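Local structure of cobalamin biosynthesis protein CobN (Mycobacterium tuberculosis, 7C6O) at residues 964-969 against 973-978; 900-905 against 952-957; 865-870 against 876-881; 987-992 against 1039-1044. The protein is the large, catalytic subunit of cobaltochelatase, the ligase that inserts cobalt into the corrin ring during cobalamin biosynthesis, probably together with partner subunits. All coordinates share one frame; numbering follows the deposited sequence. Where two conformers were deposited one is given.

Interaction 1: 964-969 against 973-978; sequences DLDEAA and YVRAHA
Arg-975 reaches out of the first turn of helix 973-985 and lays its side chain across the backbone carbonyls of the loop 964-969. CG stands anti to the backbone N (chi1 175°) and the chain stays extended as far as NE, which carries CD to 3.1 Å from Leu-965 O and 3.6 Å from Glu-967 O. Beyond CD the guanidinium turns out of the line of the chain (chi4 82°), and an inverse gamma turn centred on Asp-966 places the CA of that residue over one guanidinium face. Water 1 sits at the guanidinium edge, in plane: it accepts from Arg-975 NE at 2.6 Å and donates to Glu-967 O at 2.8 Å. At the other end of the loop, Ala-969 CB meets Ala-976 CB at 3.9 Å, while Ala-969 O approaches the edge of the Tyr-973 ring, near its plane, 3.4 Å from CD1. Outside the pair of segments, Arg-975 NH2 bonds to Ala-963 O, and Glu-967 OE1 is shared by Asn-972 and Arg-933. Asp-966 OD1 lies 4.4 Å from Arg-975 NH1 but well out of the guanidinium plane, which implies general electrostatic attraction at most; the directed link between the segments is the water bridge.

Interaction 2: 900-905 against 952-957; sequences EVLALL and VTMLDD
Helix segments 900-905 and 952-957 run side by side in the same direction, their axes 10.5 Å apart at closest approach and inclined by only 9°, with Leu-902 and Leu-955 nearest by CA. Apolar side chains meet between them, and no hydrogen bond crosses. Leu-955 supplies the central group: its CG lies anti to the carbonyl carbon (chi1 -66°), and its CD2 methyl enters between two consecutive residues of the other helix, 3.8 Å from Val-901 CG1 and 3.9 Å from Leu-902 CD2. Both side chains cross that of Leu-955 at about a right angle; the single CD2 methyl touches both. The second branch of Leu-902 is used as well, since its CD1 comes within 4.1 Å of Met-954 SD. Met-954 leaves its helix with CG anti to the backbone N and bends only at chi3 (-56°), at the thioether. Leu-902 thus meets two successive residues of the facing helix, one with each methyl. Strand 935-940 lies against this pair through Val-901 on Val-936 and Val-938, strand 918-923 receives Met-954 on Val-918 and Leu-921, and farther along helix 949-963 Ala-958 packs against both Leu-902 and Leu-905.

Interaction 3: 865-870 against 876-881; sequences SLLARY and RWPRSV
The end of helix 853-874 turns back here into strand 880-885, an inner strand of a mixed sheet, and the residues leading into the strand pack against the helix they have just left. Tyr-870 carries much of this contact. Its first torsion (chi1 -170°) swings the ring away from the backbone N and against Pro-878 in a CH-pi contact: Pro-878 CB stands 3.7 Å from the ring centroid and 11° off the normal, hence over the centre of one face. Pro-878 CD also approaches Tyr-870 CD1, at 3.4 Å. Around the same ring, Arg-876 O comes to the edge, near the plane, 3.2 Å from Tyr-870 CD1; this carbonyl is buried by the contact and has no hydrogen-bond partner in the model. Strand 880-885 runs between the parallel strands 935-940 and 1056-1061, and Tyr-870 and Pro-878 both touch Val-1056. One turn back along the helix, Leu-867 divides its contacts: CD2 lies 3.6 Å from Pro-878 CG, whereas CB meets the edge of the Trp-877 indole at CZ3, 3.9 Å away. Arg-871 makes a cation-pi contact with that indole. Where the strand begins, Leu-866 CD2 touches Val-881 CG2 at 3.7 Å, the two branched ends alongside each other, pointing opposite ways.

Interaction 4: 987-992 against 1039-1044; sequences DQRRAT and DGREAI
Van der Waals contact between Arg-1041 and two successive arginines of the short helix 988-991 is slight: Arg-1041 NH2 lies 3.8 Å from Arg-990 CG and 4.0 Å from Arg-989 CG, touching methylene carbons of both. The guanidinium planes are steeply inclined, 68° between Arg-989 and Arg-1041 and 79° between Arg-990 and Arg-1041. From CG to NE the chain of Arg-1041 is extended, which lets it span the gap from a weakly bonded edge strand to the helix. The polar connection runs through water 2, in plane at the edge of the Arg-1041 guanidinium, which accepts from Arg-1041 NH2 at 2.8 Å and donates to Asp-987 OD2 at 3.0 Å. Asp-987 is at the same time the N-cap of helix 988-991: its OD1 accepts from Arg-990 N at 3.0 Å, the donor arriving from above the carboxylate plane. On the other side, a G1 beta bulge sets Gly-1040 and Arg-1041 together opposite Ala-1033 on the neighbouring strand, at the margin of the mixed sheet. As for charge, Arg-990 NE forms a salt bridge with Asp-1046. Arg-989 NH2 forms another with Asp-956, while Arg-989 NH1 hydrogen-bonds to the carbonyl of Arg-1036.

From the N terminus, interaction 3 closes first, folding the start of strand 880-885 back on helix 853-874. Interaction 2 then spans 46 residues to bring helix 896-905 beside helix 949-963, and interaction 1 closes the loop leading from that helix into helix 973-985. Interaction 4 comes last, again over 46 residues, joining helix 988-991 to the sheet margin at 1041-1042. All four are in series; none nests in or crosses another. They nevertheless touch in space: Leu-905 packs on Val-974, Leu-904 on Leu-867, Tyr-973 on Trp-877, and Asp-956 salt-bridges Arg-989. Interactions 3 and 4 do not touch, about 11 Å apart at nearest atoms, yet both reach the same mixed sheet.

Interaction 1: 964-969 against 973-978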
loop_
_atom_site.group_PDB
_atom_site.type_symbol
_atom_site.label_atom_id
_atom_site.label_comp_id
_atom_site.label_asym_id
_atom_site.label_seq_id
_atom_site.Cartn_x
_atom_site.Cartn_y
_atom_site.Cartn_z
ATOM N N ASP A 964 -0.063 -1.300 32.468
ATOM C CA ASP A 964 -0.789 -1.847 33.604
ATOM C C ASP A 964 0.057 -2.766 34.476
ATOM O O ASP A 964 -0.382 -3.124 35.575
ATOM C CB ASP A 964 -2.027 -2.605 33.115
ATOM C CG ASP A 964 -3.213 -2.428 34.035
ATOM O OD1 ASP A 964 -3.637 -1.270 34.236
ATOM O OD2 ASP A 964 -3.724 -3.443 34.554
ATOM N N LEU A 965 1.247 -3.158 34.023
ATOM C CA LEU A 965 2.106 -4.020 34.823
ATOM C C LEU A 965 2.630 -3.259 36.035
ATOM O O LEU A 965 3.135 -2.140 35.907
ATOM C CB LEU A 965 3.271 -4.538 33.980
ATOM C CG LEU A 965 2.918 -5.412 32.774
ATOM C CD1 LEU A 965 4.165 -5.736 31.960
ATOM C CD2 LEU A 965 2.218 -6.686 33.215
ATOM N N ASP A 966 2.512 -3.866 37.215
ATOM C CA ASP A 966 2.961 -3.230 38.453
ATOM C C ASP A 966 4.483 -3.294 38.496
ATOM O O ASP A 966 5.078 -4.244 39.010
ATOM C CB ASP A 966 2.335 -3.901 39.668
ATOM C CG ASP A 966 2.345 -3.010 40.898
ATOM O OD1 ASP A 966 3.115 -2.026 40.919
ATOM O OD2 ASP A 966 1.581 -3.293 41.844
ATOM N N GLU A 967 5.121 -2.266 37.941
ATOM C CA GLU A 967 6.572 -2.183 37.871
ATOM C C GLU A 967 7.025 -0.796 38.302
ATOM O O GLU A 967 6.274 0.180 38.228
ATOM C CB GLU A 967 7.083 -2.495 36.455
ATOM C CG GLU A 967 6.811 -3.926 36.004
ATOM C CD GLU A 967 7.022 -4.128 34.514
ATOM O OE1 GLU A 967 7.147 -3.120 33.782
ATOM O OE2 GLU A 967 7.058 -5.298 34.073
ATOM N N ALA A 968 8.272 -0.721 38.759
ATOM C CA ALA A 968 8.833 0.543 39.206
ATOM C C ALA A 968 9.040 1.488 38.025
ATOM O O ALA A 968 9.171 1.070 36.871
ATOM C CB ALA A 968 10.157 0.316 39.935
ATOM N N ALA A 969 9.064 2.788 38.335
ATOM C CA ALA A 969 9.238 3.796 37.294
ATOM C C ALA A 969 10.564 3.617 36.565
ATOM O O ALA A 969 10.638 3.796 35.344
ATOM C CB ALA A 969 9.140 5.196 37.898
ATOM N N TYR A 973 9.006 3.092 31.735
ATOM C CA TYR A 973 8.722 4.493 31.447
ATOM C C TYR A 973 7.297 4.680 30.942
ATOM O O TYR A 973 6.722 5.765 31.100
ATOM C CB TYR A 973 9.721 5.044 30.426
ATOM C CG TYR A 973 11.172 4.996 30.870
ATOM C CD1 TYR A 973 11.511 4.832 32.208
ATOM C CD2 TYR A 973 12.201 5.125 29.946
ATOM C CE1 TYR A 973 12.835 4.787 32.612
ATOM C CE2 TYR A 973 13.527 5.083 30.339
ATOM C CZ TYR A 973 13.838 4.914 31.673
ATOM O OH TYR A 973 15.156 4.873 32.066
ATOM N N VAL A 974 6.716 3.643 30.331
ATOM C CA VAL A 974 5.334 3.722 29.865
ATOM C C VAL A 974 4.394 3.940 31.043
ATOM O O VAL A 974 3.597 4.887 31.062
ATOM C CB VAL A 974 4.954 2.456 29.078
ATOM C CG1 VAL A 974 3.508 2.536 28.603
ATOM C CG2 VAL A 974 5.900 2.251 27.908
ATOM N N ARG A 975 4.477 3.062 32.046
ATOM C CA ARG A 975 3.623 3.200 33.221
ATOM C C ARG A 975 3.889 4.511 33.948
ATOM O O ARG A 975 2.954 5.166 34.419
ATOM C CB ARG A 975 3.827 2.016 34.165
ATOM C CG ARG A 975 3.058 2.144 35.465
ATOM C CD ARG A 975 3.246 0.928 36.346
ATOM N NE ARG A 975 2.435 1.008 37.557
ATOM C CZ ARG A 975 1.145 0.692 37.612
ATOM N NH1 ARG A 975 0.484 0.795 38.758
ATOM N NH2 ARG A 975 0.514 0.274 36.522
ATOM N N ALA A 976 5.159 4.913 34.039
ATOM C CA ALA A 976 5.499 6.143 34.748
ATOM C C ALA A 976 4.825 7.352 34.111
ATOM O O ALA A 976 4.265 8.206 34.808
ATOM C CB ALA A 976 7.016 6.326 34.781
ATOM N N HIS A 977 4.868 7.438 32.780
ATOM C CA HIS A 977 4.229 8.555 32.093
ATOM C C HIS A 977 2.712 8.468 32.190
ATOM O O HIS A 977 2.039 9.488 32.390
ATOM C CB HIS A 977 4.669 8.594 30.631
ATOM C CG HIS A 977 6.140 8.799 30.450
ATOM N ND1 HIS A 977 6.808 8.421 29.305
ATOM C CD2 HIS A 977 7.072 9.344 31.267
ATOM C CE1 HIS A 977 8.089 8.723 29.425
ATOM N NE2 HIS A 977 8.276 9.284 30.607
ATOM N N ALA A 978 2.157 7.262 32.052
ATOM C CA ALA A 978 0.710 7.098 32.140
ATOM C C ALA A 978 0.191 7.463 33.525
ATOM O O ALA A 978 -0.876 8.076 33.654
ATOM C CB ALA A 978 0.319 5.665 31.779
HETATM O O HOH W 1 4.037 1.204 39.657
#

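Interaction 2: 900-905 against 952-957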
loop_
_atom_site.group_PDB
_atom_site.type_symbol
_atom_site.label_atom_id
_atom_site.label_comp_id
_atom_site.label_asym_id
_atom_site.label_seq_id
_atom_site.Cartn_x
_atom_site.Cartn_y
_atom_site.Cartn_z
ATOM N N GLU A 900 9.803 -2.993 16.044
ATOM C CA GLU A 900 10.620 -2.073 16.827
ATOM C C GLU A 900 9.815 -1.457 17.964
ATOM O O GLU A 900 10.309 -1.345 19.092
ATOM C CB GLU A 900 11.204 -0.977 15.933
ATOM C CG GLU A 900 12.174 -0.059 16.668
ATOM C CD GLU A 900 12.714 1.061 15.796
ATOM O OE1 GLU A 900 12.246 1.209 14.651
ATOM O OE2 GLU A 900 13.609 1.799 16.264
ATOM N N VAL A 901 8.573 -1.055 17.687
ATOM C CA VAL A 901 7.708 -0.528 18.740
ATOM C C VAL A 901 7.515 -1.568 19.837
ATOM O O VAL A 901 7.672 -1.278 21.028
ATOM C CB VAL A 901 6.357 -0.078 18.153
ATOM C CG1 VAL A 901 5.421 0.368 19.266
ATOM C CG2 VAL A 901 6.558 1.039 17.136
ATOM N N LEU A 902 7.173 -2.797 19.446
ATOM C CA LEU A 902 6.982 -3.866 20.421
ATOM C C LEU A 902 8.257 -4.128 21.215
ATOM O O LEU A 902 8.208 -4.319 22.436
ATOM C CB LEU A 902 6.515 -5.138 19.710
ATOM C CG LEU A 902 5.127 -5.062 19.067
ATOM C CD1 LEU A 902 4.793 -6.341 18.311
ATOM C CD2 LEU A 902 4.071 -4.778 20.122
ATOM N N ALA A 903 9.410 -4.129 20.541
ATOM C CA ALA A 903 10.670 -4.394 21.230
ATOM C C ALA A 903 10.988 -3.305 22.247
ATOM O O ALA A 903 11.463 -3.598 23.352
ATOM C CB ALA A 903 11.807 -4.531 20.216
ATOM N N LEU A 904 10.740 -2.041 21.896
ATOM C CA LEU A 904 11.000 -0.955 22.837
ATOM C C LEU A 904 10.114 -1.075 24.071
ATOM O O LEU A 904 10.574 -0.858 25.201
ATOM C CB LEU A 904 10.793 0.395 22.149
ATOM C CG LEU A 904 11.836 0.777 21.099
ATOM C CD1 LEU A 904 11.347 1.940 20.248
ATOM C CD2 LEU A 904 13.157 1.119 21.773
ATOM N N LEU A 905 8.840 -1.428 23.873
ATOM C CA LEU A 905 7.920 -1.638 24.985
ATOM C C LEU A 905 8.258 -2.881 25.797
ATOM O O LEU A 905 7.822 -2.991 26.948
ATOM C CB LEU A 905 6.484 -1.755 24.468
ATOM C CG LEU A 905 5.903 -0.550 23.728
ATOM C CD1 LEU A 905 4.515 -0.873 23.203
ATOM C CD2 LEU A 905 5.865 0.663 24.639
ATOM N N VAL A 952 -2.770 -1.657 14.277
ATOM C CA VAL A 952 -3.122 -0.513 15.118
ATOM C C VAL A 952 -3.656 -0.996 16.459
ATOM O O VAL A 952 -3.253 -0.516 17.525
ATOM C CB VAL A 952 -4.144 0.386 14.398
ATOM C CG1 VAL A 952 -4.669 1.460 15.341
ATOM C CG2 VAL A 952 -3.521 1.014 13.156
ATOM N N THR A 953 -4.574 -1.963 16.420
ATOM C CA THR A 953 -5.084 -2.547 17.654
ATOM C C THR A 953 -3.986 -3.289 18.405
ATOM O O THR A 953 -3.912 -3.221 19.636
ATOM C CB THR A 953 -6.250 -3.483 17.340
ATOM O OG1 THR A 953 -7.238 -2.779 16.579
ATOM C CG2 THR A 953 -6.880 -3.987 18.620
ATOM N N MET A 954 -3.117 -3.993 17.675
ATOM C CA MET A 954 -2.032 -4.737 18.308
ATOM C C MET A 954 -1.097 -3.811 19.078
ATOM O O MET A 954 -0.724 -4.097 20.223
ATOM C CB MET A 954 -1.255 -5.523 17.250
ATOM C CG MET A 954 -0.045 -6.270 17.797
ATOM S SD MET A 954 1.117 -6.754 16.505
ATOM C CE MET A 954 0.064 -7.701 15.411
ATOM N N LEU A 955 -0.698 -2.695 18.463
ATOM C CA LEU A 955 0.206 -1.774 19.144
ATOM C C LEU A 955 -0.480 -1.102 20.327
ATOM O O LEU A 955 0.139 -0.897 21.378
ATOM C CB LEU A 955 0.739 -0.730 18.163
ATOM C CG LEU A 955 1.654 -1.257 17.055
ATOM C CD1 LEU A 955 2.110 -0.119 16.159
ATOM C CD2 LEU A 955 2.854 -1.991 17.642
ATOM N N ASP A 956 -1.759 -0.755 20.178
ATOM C CA ASP A 956 -2.494 -0.183 21.300
ATOM C C ASP A 956 -2.615 -1.184 22.444
ATOM O O ASP A 956 -2.461 -0.818 23.615
ATOM C CB ASP A 956 -3.875 0.284 20.839
ATOM C CG ASP A 956 -4.637 1.012 21.932
ATOM O OD1 ASP A 956 -4.059 1.927 22.554
ATOM O OD2 ASP A 956 -5.819 0.680 22.159
ATOM N N ASP A 957 -2.879 -2.454 22.121
ATOM C CA ASP A 957 -2.932 -3.488 23.152
ATOM C C ASP A 957 -1.608 -3.601 23.898
ATOM O O ASP A 957 -1.590 -3.816 25.116
ATOM C CB ASP A 957 -3.297 -4.838 22.535
ATOM C CG ASP A 957 -4.757 -4.928 22.134
ATOM O OD1 ASP A 957 -5.550 -4.045 22.526
ATOM O OD2 ASP A 957 -5.110 -5.891 21.419
#

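Interaction 3: 865-870 against 876-881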
loop_
_atom_site.group_PDB
_atom_site.type_symbol
_atom_site.label_atom_id
_atom_site.label_comp_id
_atom_site.label_asym_id
_atom_site.label_seq_id
_atom_site.Cartn_x
_atom_site.Cartn_y
_atom_site.Cartn_z
ATOM N N SER A 865 19.740 -0.945 18.497
ATOM C CA SER A 865 20.697 -0.024 17.894
ATOM C C SER A 865 20.366 1.422 18.241
ATOM O O SER A 865 21.268 2.224 18.512
ATOM C CB SER A 865 20.722 -0.230 16.378
ATOM O OG SER A 865 21.672 0.609 15.751
ATOM N N LEU A 866 19.078 1.771 18.239
ATOM C CA LEU A 866 18.667 3.121 18.614
ATOM C C LEU A 866 19.021 3.417 20.066
ATOM O O LEU A 866 19.538 4.493 20.385
ATOM C CB LEU A 866 17.164 3.290 18.374
ATOM C CG LEU A 866 16.467 4.608 18.739
ATOM C CD1 LEU A 866 15.251 4.804 17.849
ATOM C CD2 LEU A 866 16.040 4.645 20.201
ATOM N N LEU A 867 18.738 2.472 20.965
ATOM C CA LEU A 867 19.013 2.700 22.381
ATOM C C LEU A 867 20.510 2.799 22.646
ATOM O O LEU A 867 20.950 3.648 23.431
ATOM C CB LEU A 867 18.383 1.591 23.221
ATOM C CG LEU A 867 16.854 1.514 23.151
ATOM C CD1 LEU A 867 16.333 0.327 23.932
ATOM C CD2 LEU A 867 16.224 2.802 23.656
ATOM N N ALA A 868 21.307 1.945 21.999
ATOM C CA ALA A 868 22.755 2.009 22.175
ATOM C C ALA A 868 23.308 3.358 21.733
ATOM O O ALA A 868 24.159 3.940 22.414
ATOM C CB ALA A 868 23.430 0.874 21.403
ATOM N N ARG A 869 22.830 3.873 20.598
ATOM C CA ARG A 869 23.306 5.165 20.112
ATOM C C ARG A 869 22.963 6.277 21.094
ATOM O O ARG A 869 23.811 7.116 21.422
ATOM C CB ARG A 869 22.708 5.462 18.735
ATOM C CG ARG A 869 23.206 6.760 18.108
ATOM C CD ARG A 869 24.700 6.694 17.812
ATOM N NE ARG A 869 25.241 7.978 17.370
ATOM C CZ ARG A 869 25.489 8.295 16.103
ATOM N NH1 ARG A 869 25.247 7.421 15.135
ATOM N NH2 ARG A 869 25.986 9.487 15.803
ATOM N N TYR A 870 21.719 6.299 21.578
ATOM C CA TYR A 870 21.302 7.360 22.489
ATOM C C TYR A 870 22.084 7.301 23.794
ATOM O O TYR A 870 22.576 8.324 24.285
ATOM C CB TYR A 870 19.802 7.265 22.760
ATOM C CG TYR A 870 19.254 8.461 23.503
ATOM C CD1 TYR A 870 19.236 8.498 24.893
ATOM C CD2 TYR A 870 18.775 9.565 22.814
ATOM C CE1 TYR A 870 18.740 9.596 25.572
ATOM C CE2 TYR A 870 18.273 10.662 23.482
ATOM C CZ TYR A 870 18.261 10.674 24.861
ATOM O OH TYR A 870 17.763 11.771 25.523
ATOM N N ARG A 876 22.334 7.818 29.318
ATOM C CA ARG A 876 21.079 7.429 29.945
ATOM C C ARG A 876 20.125 6.955 28.861
ATOM O O ARG A 876 20.309 7.248 27.677
ATOM C CB ARG A 876 20.461 8.585 30.737
ATOM C CG ARG A 876 20.347 9.879 29.948
ATOM C CD ARG A 876 19.094 10.647 30.334
ATOM N NE ARG A 876 19.033 10.916 31.767
ATOM C CZ ARG A 876 17.934 11.302 32.406
ATOM N NH1 ARG A 876 16.797 11.459 31.739
ATOM N NH2 ARG A 876 17.967 11.525 33.714
ATOM N N TRP A 877 19.101 6.215 29.280
ATOM C CA TRP A 877 18.092 5.753 28.342
ATOM C C TRP A 877 17.195 6.914 27.917
ATOM O O TRP A 877 16.925 7.823 28.708
ATOM C CB TRP A 877 17.232 4.655 28.961
ATOM C CG TRP A 877 17.995 3.489 29.493
ATOM C CD1 TRP A 877 18.233 3.196 30.804
ATOM C CD2 TRP A 877 18.613 2.448 28.729
ATOM N NE1 TRP A 877 18.964 2.037 30.904
ATOM C CE2 TRP A 877 19.210 1.559 29.643
ATOM C CE3 TRP A 877 18.722 2.183 27.361
ATOM C CZ2 TRP A 877 19.908 0.425 29.235
ATOM C CZ3 TRP A 877 19.414 1.056 26.957
ATOM C CH2 TRP A 877 19.998 0.191 27.890
ATOM N N PRO A 878 16.713 6.906 26.675
ATOM C CA PRO A 878 15.682 7.875 26.294
ATOM C C PRO A 878 14.364 7.530 26.971
ATOM O O PRO A 878 13.971 6.364 27.042
ATOM C CB PRO A 878 15.594 7.720 24.772
ATOM C CG PRO A 878 15.974 6.296 24.535
ATOM C CD PRO A 878 17.015 5.961 25.584
ATOM N N ARG A 879 13.691 8.559 27.489
ATOM C CA ARG A 879 12.421 8.329 28.173
ATOM C C ARG A 879 11.335 7.894 27.199
ATOM O O ARG A 879 10.459 7.098 27.563
ATOM C CB ARG A 879 11.990 9.591 28.920
ATOM C CG ARG A 879 11.767 10.793 28.016
ATOM C CD ARG A 879 11.548 12.078 28.797
ATOM N NE ARG A 879 11.579 13.242 27.916
ATOM C CZ ARG A 879 12.697 13.836 27.507
ATOM N NH1 ARG A 879 13.876 13.373 27.899
ATOM N NH2 ARG A 879 12.639 14.890 26.703
ATOM N N SER A 880 11.381 8.391 25.966
ATOM C CA SER A 880 10.361 8.093 24.975
ATOM C C SER A 880 10.954 8.220 23.580
ATOM O O SER A 880 11.769 9.110 23.318
ATOM C CB SER A 880 9.151 9.025 25.118
ATOM O OG SER A 880 8.188 8.755 24.115
ATOM N N VAL A 881 10.535 7.323 22.694
ATOM C CA VAL A 881 10.907 7.351 21.286
ATOM C C VAL A 881 9.660 7.672 20.477
ATOM O O VAL A 881 8.608 7.056 20.681
ATOM C CB VAL A 881 11.517 6.012 20.835
ATOM C CG1 VAL A 881 11.738 6.004 19.329
ATOM C CG2 VAL A 881 12.820 5.739 21.581
#

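Interaction 4: 987-992 against 1039-1044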
loop_
_atom_site.group_PDB
_atom_site.type_symbol
_atom_site.label_atom_id
_atom_site.label_comp_id
_atom_site.label_asym_id
_atom_site.label_seq_id
_atom_site.Cartn_x
_atom_site.Cartn_y
_atom_site.Cartn_z
ATOM N N ASP A 987 -8.204 10.282 33.418
ATOM C CA ASP A 987 -8.783 9.511 32.322
ATOM C C ASP A 987 -7.785 8.435 31.899
ATOM O O ASP A 987 -6.731 8.746 31.332
ATOM C CB ASP A 987 -9.142 10.429 31.155
ATOM C CG ASP A 987 -9.986 9.737 30.101
ATOM O OD1 ASP A 987 -9.623 8.624 29.671
ATOM O OD2 ASP A 987 -11.019 10.313 29.703
ATOM N N GLN A 988 -8.130 7.170 32.159
ATOM C CA GLN A 988 -7.201 6.072 31.902
ATOM C C GLN A 988 -6.963 5.872 30.410
ATOM O O GLN A 988 -5.827 5.629 29.985
ATOM C CB GLN A 988 -7.724 4.781 32.535
ATOM C CG GLN A 988 -6.835 3.565 32.303
ATOM C CD GLN A 988 -5.511 3.651 33.045
ATOM O OE1 GLN A 988 -5.410 4.304 34.083
ATOM N NE2 GLN A 988 -4.488 2.989 32.513
ATOM N N ARG A 989 -8.022 5.958 29.599
ATOM C CA ARG A 989 -7.861 5.798 28.156
ATOM C C ARG A 989 -6.972 6.891 27.575
ATOM O O ARG A 989 -6.131 6.624 26.708
ATOM C CB ARG A 989 -9.230 5.789 27.472
ATOM C CG ARG A 989 -9.194 5.892 25.944
ATOM C CD ARG A 989 -8.723 4.600 25.265
ATOM N NE ARG A 989 -7.268 4.459 25.275
ATOM C CZ ARG A 989 -6.596 3.568 24.552
ATOM N NH1 ARG A 989 -7.244 2.735 23.748
ATOM N NH2 ARG A 989 -5.272 3.512 24.629
ATOM N N ARG A 990 -7.137 8.131 28.043
ATOM C CA ARG A 990 -6.262 9.204 27.583
ATOM C C ARG A 990 -4.823 8.967 28.022
ATOM O O ARG A 990 -3.882 9.238 27.266
ATOM C CB ARG A 990 -6.759 10.554 28.100
ATOM C CG ARG A 990 -8.075 11.021 27.499
ATOM C CD ARG A 990 -8.353 12.461 27.904
ATOM N NE ARG A 990 -7.210 13.318 27.596
ATOM C CZ ARG A 990 -7.069 14.565 28.029
ATOM N NH1 ARG A 990 -8.000 15.114 28.797
ATOM N NH2 ARG A 990 -5.990 15.261 27.698
ATOM N N ALA A 991 -4.633 8.446 29.237
ATOM C CA ALA A 991 -3.292 8.258 29.779
ATOM C C ALA A 991 -2.499 7.187 29.040
ATOM O O ALA A 991 -1.267 7.186 29.122
ATOM C CB ALA A 991 -3.372 7.912 31.266
ATOM N N THR A 992 -3.164 6.279 28.329
ATOM C CA THR A 992 -2.481 5.243 27.564
ATOM C C THR A 992 -2.532 5.495 26.062
ATOM O O THR A 992 -2.209 4.593 25.280
ATOM C CB THR A 992 -3.072 3.868 27.877
ATOM O OG1 THR A 992 -4.467 3.858 27.545
ATOM C CG2 THR A 992 -2.894 3.536 29.355
ATOM N N ASP A 1039 -10.337 5.466 17.586
ATOM C CA ASP A 1039 -10.912 5.449 16.239
ATOM C C ASP A 1039 -10.788 6.794 15.524
ATOM O O ASP A 1039 -11.661 7.174 14.738
ATOM C CB ASP A 1039 -12.375 5.002 16.278
ATOM C CG ASP A 1039 -12.541 3.623 16.884
ATOM O OD1 ASP A 1039 -11.741 2.725 16.549
ATOM O OD2 ASP A 1039 -13.464 3.442 17.702
ATOM N N GLY A 1040 -9.711 7.526 15.780
ATOM C CA GLY A 1040 -9.449 8.754 15.062
ATOM C C GLY A 1040 -10.041 10.012 15.654
ATOM O O GLY A 1040 -10.048 11.049 14.977
ATOM N N ARG A 1041 -10.534 9.968 16.890
ATOM C CA ARG A 1041 -11.039 11.182 17.515
ATOM C C ARG A 1041 -9.906 12.186 17.698
ATOM O O ARG A 1041 -8.742 11.818 17.875
ATOM C CB ARG A 1041 -11.680 10.862 18.867
ATOM C CG ARG A 1041 -10.686 10.518 19.969
ATOM C CD ARG A 1041 -11.399 10.189 21.272
ATOM N NE ARG A 1041 -10.471 10.071 22.394
ATOM C CZ ARG A 1041 -10.806 9.601 23.593
ATOM N NH1 ARG A 1041 -12.047 9.197 23.827
ATOM N NH2 ARG A 1041 -9.897 9.530 24.558
ATOM N N GLU A 1042 -10.251 13.472 17.632
ATOM C CA GLU A 1042 -9.266 14.522 17.857
ATOM C C GLU A 1042 -8.721 14.422 19.275
ATOM O O GLU A 1042 -9.488 14.319 20.236
ATOM C CB GLU A 1042 -9.896 15.898 17.622
ATOM C CG GLU A 1042 -9.015 17.093 18.000
ATOM C CD GLU A 1042 -9.224 17.560 19.435
ATOM O OE1 GLU A 1042 -8.246 17.565 20.213
ATOM O OE2 GLU A 1042 -10.369 17.921 19.786
ATOM N N ALA A 1043 -7.396 14.444 19.403
ATOM C CA ALA A 1043 -6.735 14.300 20.692
ATOM C C ALA A 1043 -5.493 15.193 20.732
ATOM O O ALA A 1043 -4.377 14.743 20.972
ATOM C CB ALA A 1043 -6.385 12.838 20.954
ATOM N N ILE A 1044 -5.703 16.491 20.496
ATOM C CA ILE A 1044 -4.588 17.432 20.402
ATOM C C ILE A 1044 -3.863 17.541 21.737
ATOM O O ILE A 1044 -2.627 17.527 21.797
ATOM C CB ILE A 1044 -5.086 18.806 19.921
ATOM C CG1 ILE A 1044 -5.552 18.724 18.468
ATOM C CG2 ILE A 1044 -3.998 19.861 20.081
ATOM C CD1 ILE A 1044 -6.103 20.026 17.936
HETATM O O HOH W 2 -11.269 9.098 26.981
#